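Local coordinates for protein AT-less polyketide synthase (Streptomyces platensis subsp. rosaceus, PDB 4TKT) that probably catalyses decarboxylative chain-extending condensations in isomigrastatin biosynthesis, as the KS6 ketosynthase domain of an AT-less type I polyketide synthase, at residues A[458-463]-A[495-500]; A[467-472]-A[538-543]; A[478-483]-A[524-529]; A[510-515]-A[578-583]. All coordinates share one frame; numbering follows the deposited sequence.

Contact 1 of 4, residues A[458-463]-A[495-500]; sequences ETVVVV and DIAYTL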
# COMPACT_ATOMS: atom_id res chain seq x y z
N GLU A 458 -25.52 -21.52 -9.69
CA GLU A 458 -24.85 -22.75 -10.10
C GLU A 458 -23.77 -23.17 -9.10
O GLU A 458 -23.35 -22.38 -8.26
CB GLU A 458 -24.23 -22.60 -11.49
CG GLU A 458 -25.20 -22.12 -12.56
CD GLU A 458 -26.21 -23.18 -12.97
OE1 GLU A 458 -26.10 -24.33 -12.50
OE2 GLU A 458 -27.12 -22.85 -13.76
N THR A 459 -23.33 -24.42 -9.20
CA THR A 459 -22.27 -24.93 -8.36
C THR A 459 -20.91 -24.45 -8.84
O THR A 459 -20.56 -24.62 -10.01
CB THR A 459 -22.26 -26.48 -8.31
OG1 THR A 459 -23.41 -26.95 -7.61
CG2 THR A 459 -21.01 -26.99 -7.61
N VAL A 460 -20.15 -23.83 -7.94
CA VAL A 460 -18.79 -23.41 -8.24
C VAL A 460 -17.81 -24.23 -7.42
O VAL A 460 -18.19 -24.93 -6.48
CB VAL A 460 -18.58 -21.91 -7.94
CG1 VAL A 460 -19.63 -21.08 -8.66
CG2 VAL A 460 -18.63 -21.65 -6.44
N VAL A 461 -16.53 -24.16 -7.78
CA VAL A 461 -15.50 -24.86 -7.03
C VAL A 461 -14.54 -23.86 -6.39
O VAL A 461 -13.79 -23.16 -7.07
CB VAL A 461 -14.74 -25.86 -7.93
CG1 VAL A 461 -14.47 -25.27 -9.30
CG2 VAL A 461 -13.45 -26.33 -7.26
N VAL A 462 -14.58 -23.79 -5.06
CA VAL A 462 -13.74 -22.88 -4.30
C VAL A 462 -12.43 -23.56 -3.94
O VAL A 462 -12.42 -24.65 -3.37
CB VAL A 462 -14.45 -22.39 -3.01
CG1 VAL A 462 -13.50 -21.56 -2.16
CG2 VAL A 462 -15.69 -21.59 -3.36
N VAL A 463 -11.32 -22.90 -4.26
CA VAL A 463 -10.00 -23.50 -4.11
C VAL A 463 -9.11 -22.68 -3.17
O VAL A 463 -9.20 -21.45 -3.13
CB VAL A 463 -9.33 -23.66 -5.50
CG1 VAL A 463 -7.91 -23.14 -5.52
CG2 VAL A 463 -9.40 -25.11 -5.95
N ASP A 495 -17.75 -15.13 -8.55
CA ASP A 495 -16.62 -14.21 -8.50
C ASP A 495 -15.55 -14.70 -7.53
O ASP A 495 -14.36 -14.66 -7.84
CB ASP A 495 -17.08 -12.81 -8.10
CG ASP A 495 -18.00 -12.18 -9.12
OD1 ASP A 495 -17.90 -12.54 -10.32
OD2 ASP A 495 -18.82 -11.32 -8.74
N ILE A 496 -15.99 -15.17 -6.36
CA ILE A 496 -15.08 -15.68 -5.34
C ILE A 496 -14.27 -16.86 -5.86
O ILE A 496 -13.05 -16.90 -5.72
CB ILE A 496 -15.85 -16.11 -4.08
CG1 ILE A 496 -16.49 -14.89 -3.42
CG2 ILE A 496 -14.92 -16.81 -3.10
CD1 ILE A 496 -17.41 -15.24 -2.27
N ALA A 497 -14.96 -17.82 -6.47
CA ALA A 497 -14.31 -19.01 -7.01
C ALA A 497 -13.30 -18.65 -8.09
O ALA A 497 -12.19 -19.17 -8.10
CB ALA A 497 -15.36 -19.98 -7.56
N TYR A 498 -13.70 -17.76 -8.99
CA TYR A 498 -12.82 -17.34 -10.09
C TYR A 498 -11.56 -16.67 -9.56
O TYR A 498 -10.45 -16.96 -10.03
CB TYR A 498 -13.57 -16.40 -11.03
CG TYR A 498 -12.74 -15.89 -12.18
CD1 TYR A 498 -12.44 -16.71 -13.26
CD2 TYR A 498 -12.25 -14.59 -12.20
CE1 TYR A 498 -11.68 -16.26 -14.32
CE2 TYR A 498 -11.48 -14.13 -13.25
CZ TYR A 498 -11.20 -14.96 -14.31
OH TYR A 498 -10.44 -14.51 -15.37
N THR A 499 -11.73 -15.78 -8.59
CA THR A 499 -10.61 -15.06 -8.00
C THR A 499 -9.61 -16.01 -7.35
O THR A 499 -8.40 -15.87 -7.52
CB THR A 499 -11.09 -14.03 -6.95
OG1 THR A 499 -11.97 -13.08 -7.56
CG2 THR A 499 -9.92 -13.29 -6.34
N LEU A 500 -10.12 -17.00 -6.63
CA LEU A 500 -9.26 -17.94 -5.91
C LEU A 500 -8.60 -18.96 -6.84
O LEU A 500 -7.60 -19.59 -6.47
CB LEU A 500 -10.05 -18.66 -4.83
CG LEU A 500 -10.50 -17.76 -3.68
CD1 LEU A 500 -11.45 -18.50 -2.76
CD2 LEU A 500 -9.29 -17.26 -2.92
O HOH W 1 -11.77 -21.16 -6.35
O HOH W 2 -6.77 -20.30 -4.23

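Contact 2 of 4, residues A[467-472]-A[538-543]; sequences FDEERL and AYFNPG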
# COMPACT_ATOMS: atom_id res chain seq x y z
N PHE A 467 1.46 -22.91 2.16
CA PHE A 467 2.78 -23.54 2.25
C PHE A 467 2.73 -24.89 2.97
O PHE A 467 3.33 -25.86 2.52
CB PHE A 467 3.76 -22.61 2.96
CG PHE A 467 5.20 -22.98 2.75
CD1 PHE A 467 5.88 -22.53 1.62
CD2 PHE A 467 5.88 -23.75 3.67
CE1 PHE A 467 7.21 -22.86 1.42
CE2 PHE A 467 7.21 -24.09 3.48
CZ PHE A 467 7.88 -23.64 2.35
N ASP A 468 2.02 -24.93 4.10
CA ASP A 468 1.83 -26.18 4.83
C ASP A 468 0.39 -26.32 5.32
O ASP A 468 -0.45 -25.47 5.02
CB ASP A 468 2.81 -26.29 6.00
CG ASP A 468 2.77 -25.07 6.92
OD1 ASP A 468 1.68 -24.50 7.13
OD2 ASP A 468 3.84 -24.69 7.44
N GLU A 469 0.12 -27.37 6.08
CA GLU A 469 -1.23 -27.65 6.55
C GLU A 469 -1.75 -26.57 7.49
O GLU A 469 -2.91 -26.16 7.39
CB GLU A 469 -1.28 -29.01 7.24
CG GLU A 469 -2.62 -29.32 7.90
CD GLU A 469 -2.71 -30.73 8.42
OE1 GLU A 469 -1.83 -31.55 8.08
OE2 GLU A 469 -3.67 -31.04 9.17
N GLU A 470 -0.89 -26.10 8.39
CA GLU A 470 -1.28 -25.09 9.36
C GLU A 470 -1.69 -23.79 8.68
O GLU A 470 -2.75 -23.23 8.98
CB GLU A 470 -0.15 -24.81 10.35
CG GLU A 470 -0.51 -23.74 11.37
CD GLU A 470 0.71 -23.12 12.02
OE1 GLU A 470 1.83 -23.62 11.78
OE2 GLU A 470 0.55 -22.14 12.78
N ARG A 471 -0.85 -23.30 7.77
CA ARG A 471 -1.15 -22.09 7.02
C ARG A 471 -2.43 -22.24 6.21
O ARG A 471 -3.18 -21.28 6.04
CB ARG A 471 0.02 -21.72 6.09
CG ARG A 471 1.32 -21.33 6.79
CD ARG A 471 1.17 -20.07 7.63
NE ARG A 471 0.85 -20.38 9.02
CZ ARG A 471 0.31 -19.52 9.87
NH1 ARG A 471 0.01 -18.29 9.48
NH2 ARG A 471 0.06 -19.89 11.12
N LEU A 472 -2.69 -23.45 5.72
CA LEU A 472 -3.88 -23.71 4.91
C LEU A 472 -5.15 -23.56 5.74
O LEU A 472 -6.09 -22.88 5.33
CB LEU A 472 -3.82 -25.10 4.29
CG LEU A 472 -5.03 -25.45 3.41
CD1 LEU A 472 -5.22 -24.41 2.31
CD2 LEU A 472 -4.89 -26.84 2.81
N ALA A 538 -15.91 -31.97 -0.83
CA ALA A 538 -14.78 -31.21 -0.30
C ALA A 538 -13.56 -32.11 -0.17
O ALA A 538 -13.69 -33.28 0.19
CB ALA A 538 -15.14 -30.59 1.04
N TYR A 539 -12.39 -31.58 -0.48
CA TYR A 539 -11.17 -32.38 -0.50
C TYR A 539 -9.99 -31.63 0.12
O TYR A 539 -9.81 -30.43 -0.11
CB TYR A 539 -10.84 -32.80 -1.93
CG TYR A 539 -12.04 -33.33 -2.69
CD1 TYR A 539 -12.44 -34.65 -2.55
CD2 TYR A 539 -12.78 -32.51 -3.53
CE1 TYR A 539 -13.54 -35.14 -3.24
CE2 TYR A 539 -13.88 -32.99 -4.22
CZ TYR A 539 -14.25 -34.30 -4.07
OH TYR A 539 -15.35 -34.78 -4.76
N PHE A 540 -9.20 -32.35 0.91
CA PHE A 540 -8.10 -31.75 1.65
C PHE A 540 -6.81 -32.55 1.45
O PHE A 540 -6.83 -33.77 1.39
CB PHE A 540 -8.45 -31.66 3.14
CG PHE A 540 -7.40 -30.99 3.97
CD1 PHE A 540 -7.45 -29.63 4.21
CD2 PHE A 540 -6.36 -31.72 4.54
CE1 PHE A 540 -6.49 -29.01 4.99
CE2 PHE A 540 -5.40 -31.11 5.31
CZ PHE A 540 -5.46 -29.75 5.53
N ASN A 541 -5.69 -31.84 1.37
CA ASN A 541 -4.39 -32.48 1.24
C ASN A 541 -3.28 -31.63 1.83
O ASN A 541 -3.07 -30.50 1.41
CB ASN A 541 -4.09 -32.78 -0.23
CG ASN A 541 -2.67 -33.24 -0.46
OD1 ASN A 541 -2.08 -33.93 0.37
ND2 ASN A 541 -2.10 -32.86 -1.60
N PRO A 542 -2.56 -32.18 2.83
CA PRO A 542 -1.43 -31.50 3.47
C PRO A 542 -0.21 -31.39 2.55
O PRO A 542 0.71 -30.64 2.86
CB PRO A 542 -1.11 -32.40 4.67
CG PRO A 542 -2.34 -33.23 4.87
CD PRO A 542 -2.90 -33.44 3.51
N GLY A 543 -0.22 -32.12 1.45
CA GLY A 543 0.88 -32.09 0.50
C GLY A 543 2.03 -32.99 0.91
O GLY A 543 3.10 -32.96 0.31

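Contact 3 of 4, residues A[478-483]-A[524-529]; sequences RLRDAL and ALDACA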
# COMPACT_ATOMS: atom_id res chain seq x y z
N ARG A 478 -9.59 -17.39 7.89
CA ARG A 478 -9.63 -15.97 7.56
C ARG A 478 -10.61 -15.70 6.42
O ARG A 478 -11.24 -14.64 6.37
CB ARG A 478 -8.23 -15.46 7.21
CG ARG A 478 -7.20 -15.72 8.30
CD ARG A 478 -6.23 -14.56 8.51
NE ARG A 478 -5.30 -14.38 7.40
CZ ARG A 478 -5.22 -13.29 6.65
NH1 ARG A 478 -6.02 -12.26 6.89
NH2 ARG A 478 -4.34 -13.22 5.66
N LEU A 479 -10.73 -16.65 5.50
CA LEU A 479 -11.69 -16.53 4.41
C LEU A 479 -13.11 -16.71 4.93
O LEU A 479 -14.04 -16.04 4.50
CB LEU A 479 -11.39 -17.55 3.31
CG LEU A 479 -12.36 -17.56 2.12
CD1 LEU A 479 -12.39 -16.20 1.45
CD2 LEU A 479 -11.97 -18.64 1.13
N ARG A 480 -13.26 -17.64 5.88
CA ARG A 480 -14.54 -17.87 6.53
C ARG A 480 -15.02 -16.62 7.24
O ARG A 480 -16.19 -16.25 7.16
CB ARG A 480 -14.43 -19.03 7.52
CG ARG A 480 -15.61 -19.17 8.45
CD ARG A 480 -15.19 -19.86 9.74
NE ARG A 480 -14.16 -19.08 10.42
CZ ARG A 480 -13.37 -19.57 11.38
NH1 ARG A 480 -13.49 -20.83 11.76
NH2 ARG A 480 -12.46 -18.79 11.95
N ASP A 481 -14.10 -15.96 7.94
CA ASP A 481 -14.44 -14.75 8.69
C ASP A 481 -14.80 -13.61 7.75
O ASP A 481 -15.66 -12.78 8.06
CB ASP A 481 -13.27 -14.34 9.60
CG ASP A 481 -13.00 -15.36 10.69
OD1 ASP A 481 -13.90 -16.18 10.98
OD2 ASP A 481 -11.89 -15.33 11.26
N ALA A 482 -14.14 -13.56 6.60
CA ALA A 482 -14.42 -12.53 5.61
C ALA A 482 -15.79 -12.72 4.98
O ALA A 482 -16.53 -11.75 4.79
CB ALA A 482 -13.34 -12.52 4.54
N LEU A 483 -16.14 -13.96 4.66
CA LEU A 483 -17.38 -14.24 3.95
C LEU A 483 -18.60 -14.21 4.86
O LEU A 483 -19.72 -14.46 4.42
CB LEU A 483 -17.30 -15.58 3.23
CG LEU A 483 -16.26 -15.63 2.10
CD1 LEU A 483 -16.31 -16.96 1.37
CD2 LEU A 483 -16.46 -14.47 1.15
N ALA A 524 -18.00 -25.32 5.13
CA ALA A 524 -16.87 -26.11 4.66
C ALA A 524 -15.56 -25.49 5.11
O ALA A 524 -14.65 -26.20 5.54
CB ALA A 524 -16.91 -26.25 3.14
N LEU A 525 -15.47 -24.17 5.01
CA LEU A 525 -14.28 -23.44 5.43
C LEU A 525 -14.05 -23.58 6.93
O LEU A 525 -12.91 -23.76 7.37
CB LEU A 525 -14.40 -21.96 5.06
CG LEU A 525 -14.35 -21.68 3.56
CD1 LEU A 525 -14.69 -20.23 3.26
CD2 LEU A 525 -12.98 -22.05 3.00
N ASP A 526 -15.13 -23.50 7.70
CA ASP A 526 -15.04 -23.65 9.15
C ASP A 526 -14.56 -25.05 9.52
O ASP A 526 -13.75 -25.22 10.43
CB ASP A 526 -16.39 -23.37 9.80
CG ASP A 526 -16.28 -23.14 11.30
OD1 ASP A 526 -15.27 -22.56 11.74
OD2 ASP A 526 -17.21 -23.55 12.03
N ALA A 527 -15.05 -26.05 8.79
CA ALA A 527 -14.67 -27.43 9.04
C ALA A 527 -13.19 -27.64 8.77
O ALA A 527 -12.49 -28.27 9.57
CB ALA A 527 -15.50 -28.37 8.18
N CYS A 528 -12.71 -27.12 7.65
CA CYS A 528 -11.30 -27.21 7.30
C CYS A 528 -10.43 -26.44 8.29
O CYS A 528 -9.35 -26.90 8.66
CB CYS A 528 -11.07 -26.68 5.89
SG CYS A 528 -9.33 -26.60 5.42
N ALA A 529 -10.90 -25.27 8.71
CA ALA A 529 -10.16 -24.44 9.65
C ALA A 529 -10.04 -25.12 11.01
O ALA A 529 -8.97 -25.11 11.62
CB ALA A 529 -10.83 -23.08 9.81

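Contact 4 of 4, residues A[510-515]-A[578-583]; sequences RFAVAV and AWTSGL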
# COMPACT_ATOMS: atom_id res chain seq x y z
N ARG A 510 -3.39 -28.18 -0.10
CA ARG A 510 -4.51 -27.72 -0.91
C ARG A 510 -5.88 -28.06 -0.33
O ARG A 510 -6.03 -29.02 0.43
CB ARG A 510 -4.39 -28.29 -2.32
CG ARG A 510 -3.10 -27.90 -3.02
CD ARG A 510 -3.05 -28.39 -4.45
NE ARG A 510 -1.86 -27.89 -5.14
CZ ARG A 510 -1.60 -28.08 -6.42
NH1 ARG A 510 -2.43 -28.78 -7.18
NH2 ARG A 510 -0.50 -27.58 -6.95
N PHE A 511 -6.87 -27.27 -0.71
CA PHE A 511 -8.25 -27.48 -0.28
C PHE A 511 -9.21 -27.05 -1.37
O PHE A 511 -9.12 -25.93 -1.89
CB PHE A 511 -8.53 -26.71 1.02
CG PHE A 511 -9.96 -26.80 1.48
CD1 PHE A 511 -10.41 -27.93 2.13
CD2 PHE A 511 -10.84 -25.75 1.26
CE1 PHE A 511 -11.73 -28.02 2.55
CE2 PHE A 511 -12.15 -25.84 1.69
CZ PHE A 511 -12.60 -26.97 2.33
N ALA A 512 -10.13 -27.93 -1.73
CA ALA A 512 -11.13 -27.62 -2.75
C ALA A 512 -12.51 -28.09 -2.32
O ALA A 512 -12.65 -29.16 -1.73
CB ALA A 512 -10.74 -28.25 -4.08
N VAL A 513 -13.53 -27.29 -2.61
CA VAL A 513 -14.89 -27.65 -2.25
C VAL A 513 -15.89 -27.12 -3.28
O VAL A 513 -15.82 -25.97 -3.71
CB VAL A 513 -15.26 -27.11 -0.85
CG1 VAL A 513 -14.99 -25.62 -0.74
CG2 VAL A 513 -16.72 -27.42 -0.52
N ALA A 514 -16.81 -27.99 -3.70
CA ALA A 514 -17.87 -27.61 -4.63
C ALA A 514 -19.12 -27.17 -3.87
O ALA A 514 -19.73 -27.96 -3.16
CB ALA A 514 -18.19 -28.77 -5.56
N VAL A 515 -19.48 -25.90 -4.02
CA VAL A 515 -20.64 -25.35 -3.33
C VAL A 515 -21.52 -24.53 -4.26
O VAL A 515 -21.09 -24.12 -5.34
CB VAL A 515 -20.22 -24.46 -2.14
CG1 VAL A 515 -19.64 -25.30 -1.01
CG2 VAL A 515 -19.23 -23.40 -2.58
N ALA A 578 -8.67 -34.15 -8.05
CA ALA A 578 -7.39 -34.35 -8.71
C ALA A 578 -6.45 -33.19 -8.43
O ALA A 578 -5.27 -33.40 -8.17
CB ALA A 578 -7.59 -34.52 -10.21
N TRP A 579 -6.99 -31.98 -8.48
CA TRP A 579 -6.21 -30.78 -8.21
C TRP A 579 -5.67 -30.80 -6.78
O TRP A 579 -4.50 -30.51 -6.55
CB TRP A 579 -7.05 -29.53 -8.45
CG TRP A 579 -6.32 -28.26 -8.11
CD1 TRP A 579 -5.51 -27.53 -8.94
CD2 TRP A 579 -6.32 -27.58 -6.85
NE1 TRP A 579 -5.01 -26.44 -8.27
CE2 TRP A 579 -5.49 -26.45 -6.99
CE3 TRP A 579 -6.94 -27.82 -5.62
CZ2 TRP A 579 -5.27 -25.56 -5.94
CZ3 TRP A 579 -6.72 -26.94 -4.58
CH2 TRP A 579 -5.89 -25.82 -4.75
N THR A 580 -6.54 -31.14 -5.84
CA THR A 580 -6.16 -31.24 -4.44
C THR A 580 -5.03 -32.25 -4.25
O THR A 580 -4.17 -32.07 -3.39
CB THR A 580 -7.37 -31.64 -3.57
OG1 THR A 580 -8.43 -30.70 -3.77
CG2 THR A 580 -6.99 -31.65 -2.09
N SER A 581 -5.03 -33.29 -5.07
CA SER A 581 -4.01 -34.32 -5.01
C SER A 581 -2.68 -33.85 -5.58
O SER A 581 -1.66 -34.52 -5.43
CB SER A 581 -4.47 -35.58 -5.75
OG SER A 581 -5.61 -36.13 -5.13
N GLY A 582 -2.68 -32.69 -6.23
CA GLY A 582 -1.45 -32.09 -6.71
C GLY A 582 -1.41 -31.81 -8.20
O GLY A 582 -0.45 -31.22 -8.70
N LEU A 583 -2.44 -32.23 -8.92
CA LEU A 583 -2.50 -32.03 -10.36
C LEU A 583 -2.55 -30.55 -10.71
O LEU A 583 -3.36 -29.80 -10.18
CB LEU A 583 -3.72 -32.74 -10.96
CG LEU A 583 -3.97 -32.53 -12.45
CD1 LEU A 583 -2.88 -33.18 -13.29
CD2 LEU A 583 -5.35 -33.05 -12.86

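Contact 1 of 4, residues A[458-463]-A[495-500]
The carbonyl oxygen of Val461 is gripped by two donors while CB of Ala497 rests against it, 3.6 Å from Val461 O. One donor is a water; the other is NE2 of Gln501, one residue beyond Leu500 in helix 493-502. The same water accepts from Val463 N at 2.8 Å and donates to Ala497 O at 2.7 Å, so that three backbone groups converge on one molecule. It bridges residues 458-463 and 495-500, which share no direct hydrogen bond; the Gln501 amide supplies one just beyond. A second water spans Val463 O and Leu500 O.

Around this polar seam the packing is apolar. Ala497 turns its methyl toward the strand, and its CB lies 3.8 Å from both CB and CG2 of Val460; the small side chain suits a strand and helix whose segment axes approach to 7.1 Å at 45°. Farther along, Val462 and Leu500 cross obliquely. With Val462 CG1 anti to the backbone N (chi1 174°), that methyl comes within 3.7 Å of Leu500 CD1, while Leu500 CB presses on Val463 O at 3.4 Å. An alanine in place of Leu500 would probably open a gap beside Val462 CG1, since CD1 would be gone, and would also cost the packing on Leu479.

This is the edge of the linker domain's small antiparallel sheet. Strand 460-466 is outermost, bonded through Val460 and Val462 to strand 509-515, and helix 573-580 meets it through Val461 and Val463, while Leu500 of helix 493-502 also touches Leu602.

Contact 2 of 4, residues A[467-472]-A[538-543]
Leu472 and Phe540 reach toward each other tip to tip, joining the N-capped first turn of helix 469-482 to strand 538-541, an outermost strand of the three-stranded antiparallel sheet in the KS-MAT linker-like domain. Leu472 CD2 approaches Phe540 CE1 to 3.5 Å and lies obliquely to the ring. Both side chains start with CG anti to the backbone N (chi1 -179° for Leu472, -177° for Phe540), and both leave their backbones toward the facing segment.

Glu469 meets the same ring differently. Its extended chain crosses Phe540 at about a right angle, with CG at the ring edge, 3.7 Å from Phe540 CZ and near the ring plane. The carboxylate plane is turned 72° from that of the ring. Beyond the ring, Glu469 lies alongside Pro542, the two pointing the same way, and OE1 passes 3.6 Å from Pro542 CB. Its other oxygen, OE2, forms a salt bridge with Arg473, which also makes a cation-pi contact with Phe540; one arginine thus serves both sides of the contact.

Each segment also has internal bonds of its own. Asp468 is the N-cap: its OD1 takes the Arg471 N-H at 2.9 Å, nearly straight on. Arg471 in turn forms a salt bridge with its neighbour, NH2 to Glu470 OE2 at 2.8 Å. Where the strand ends, Asn541 makes an Asx turn, its OD1 accepting from Gly543 N at 2.8 Å, with the donor above the carbonyl plane.

Contact 3 of 4, residues A[478-483]-A[524-529]
Leu525 packs against Leu479 on the buried side of two helices that run roughly antiparallel, their segment axes 8.9 Å apart at 149°. Its CD1 lies 3.7 Å from Leu479 CG, the two side chains inclined to each other, and the same methyl lies 4.1 Å from Leu483 CD1, the Leu483 and Leu525 side chains crossing at about a right angle. Arg480 CB closes the apolar row, 3.8 Å from Leu525 CB.

Toward solvent the contact becomes polar. The Arg480 chain bends at chi3 (61°), where NE turns away from a straight course, and CD lies 3.7 Å from Asp526 CB. NH1 forms a salt bridge with Asp526 OD1, modelled so short that its exact length is doubtful; NE bonds to Asp481 OD1 at 3.0 Å. The guanidinium thus stands between two carboxylates 6.6 Å apart, measured from Asp481 OD1 to Asp526 OD1. An alanine in place of Arg480 would probably leave Asp481 and Asp526 without their shared cation, and their like charges less well balanced.

On the sheet side, Phe511 of strand 509-515 touches Leu525, while helix 493-502 meets Leu479 through Leu500 and Leu483 through Ile496.

Contact 4 of 4, residues A[510-515]-A[578-583]
Arg510 lays its side chain across Trp579 in two kinds of contact with the indole face. The chain is extended from CG to NE, and CD sits over the six-membered ring, 3.7 Å from its centroid, in a CH-pi contact. Farther out the guanidinium stacks on the indole with planes 24° apart, its CZ 4.4 Å from the five-membered-ring centroid: a cation-pi pair.

Hydrogen bonds fix the charged end. NH1 donates to Trp579 O at 2.8 Å, nearly in the guanidinium plane, and weakly to Leu583 O; NE is held by Met507 O. Trp579 O also accepts from Gly582 N, from the opposite face of its plane. That second bond belongs to the Schellman motif ending the helix, in which Gly582 has positive phi, and Gly582 CA lies over a guanidinium face.

Van der Waals contacts complete the interface. Ala512 CB touches Thr580 OG1 at 3.4 Å, a hydroxyl bonded to Ala576 O, and Trp579 CE3 at 4.1 Å.

Strand 509-515 is central in its sheet, between 460-466 and 538-541. Helix 573-580 covers the face carrying Arg510 and Ala512, whereas Phe511 and Val513 turn away to helix 518-530.

Overall arrangement
All four contacts belong to one small alpha-beta unit, with centres 25 to 31 Å from the centre of the chain. Strand 509-515 of contact 4 is the common element: it bonds to contact 1 by Val462 N to Val513 O (2.8 Å) and to contact 2 by Tyr539 N to Ala512 O (2.7 Å). The centre of contact 4 lies about 12 Å from that of contact 1 and about 10 Å from that of contact 2. Contact 3 lies on the sheet face opposite to helix 573-580 of contact 4, with Cys528 CB 3.7 Å from Phe511 CE1, and shares helix 469-482 with contact 2. Each contact joins parts of this linker-like unit rather than strands of the large thiolase-type sheet.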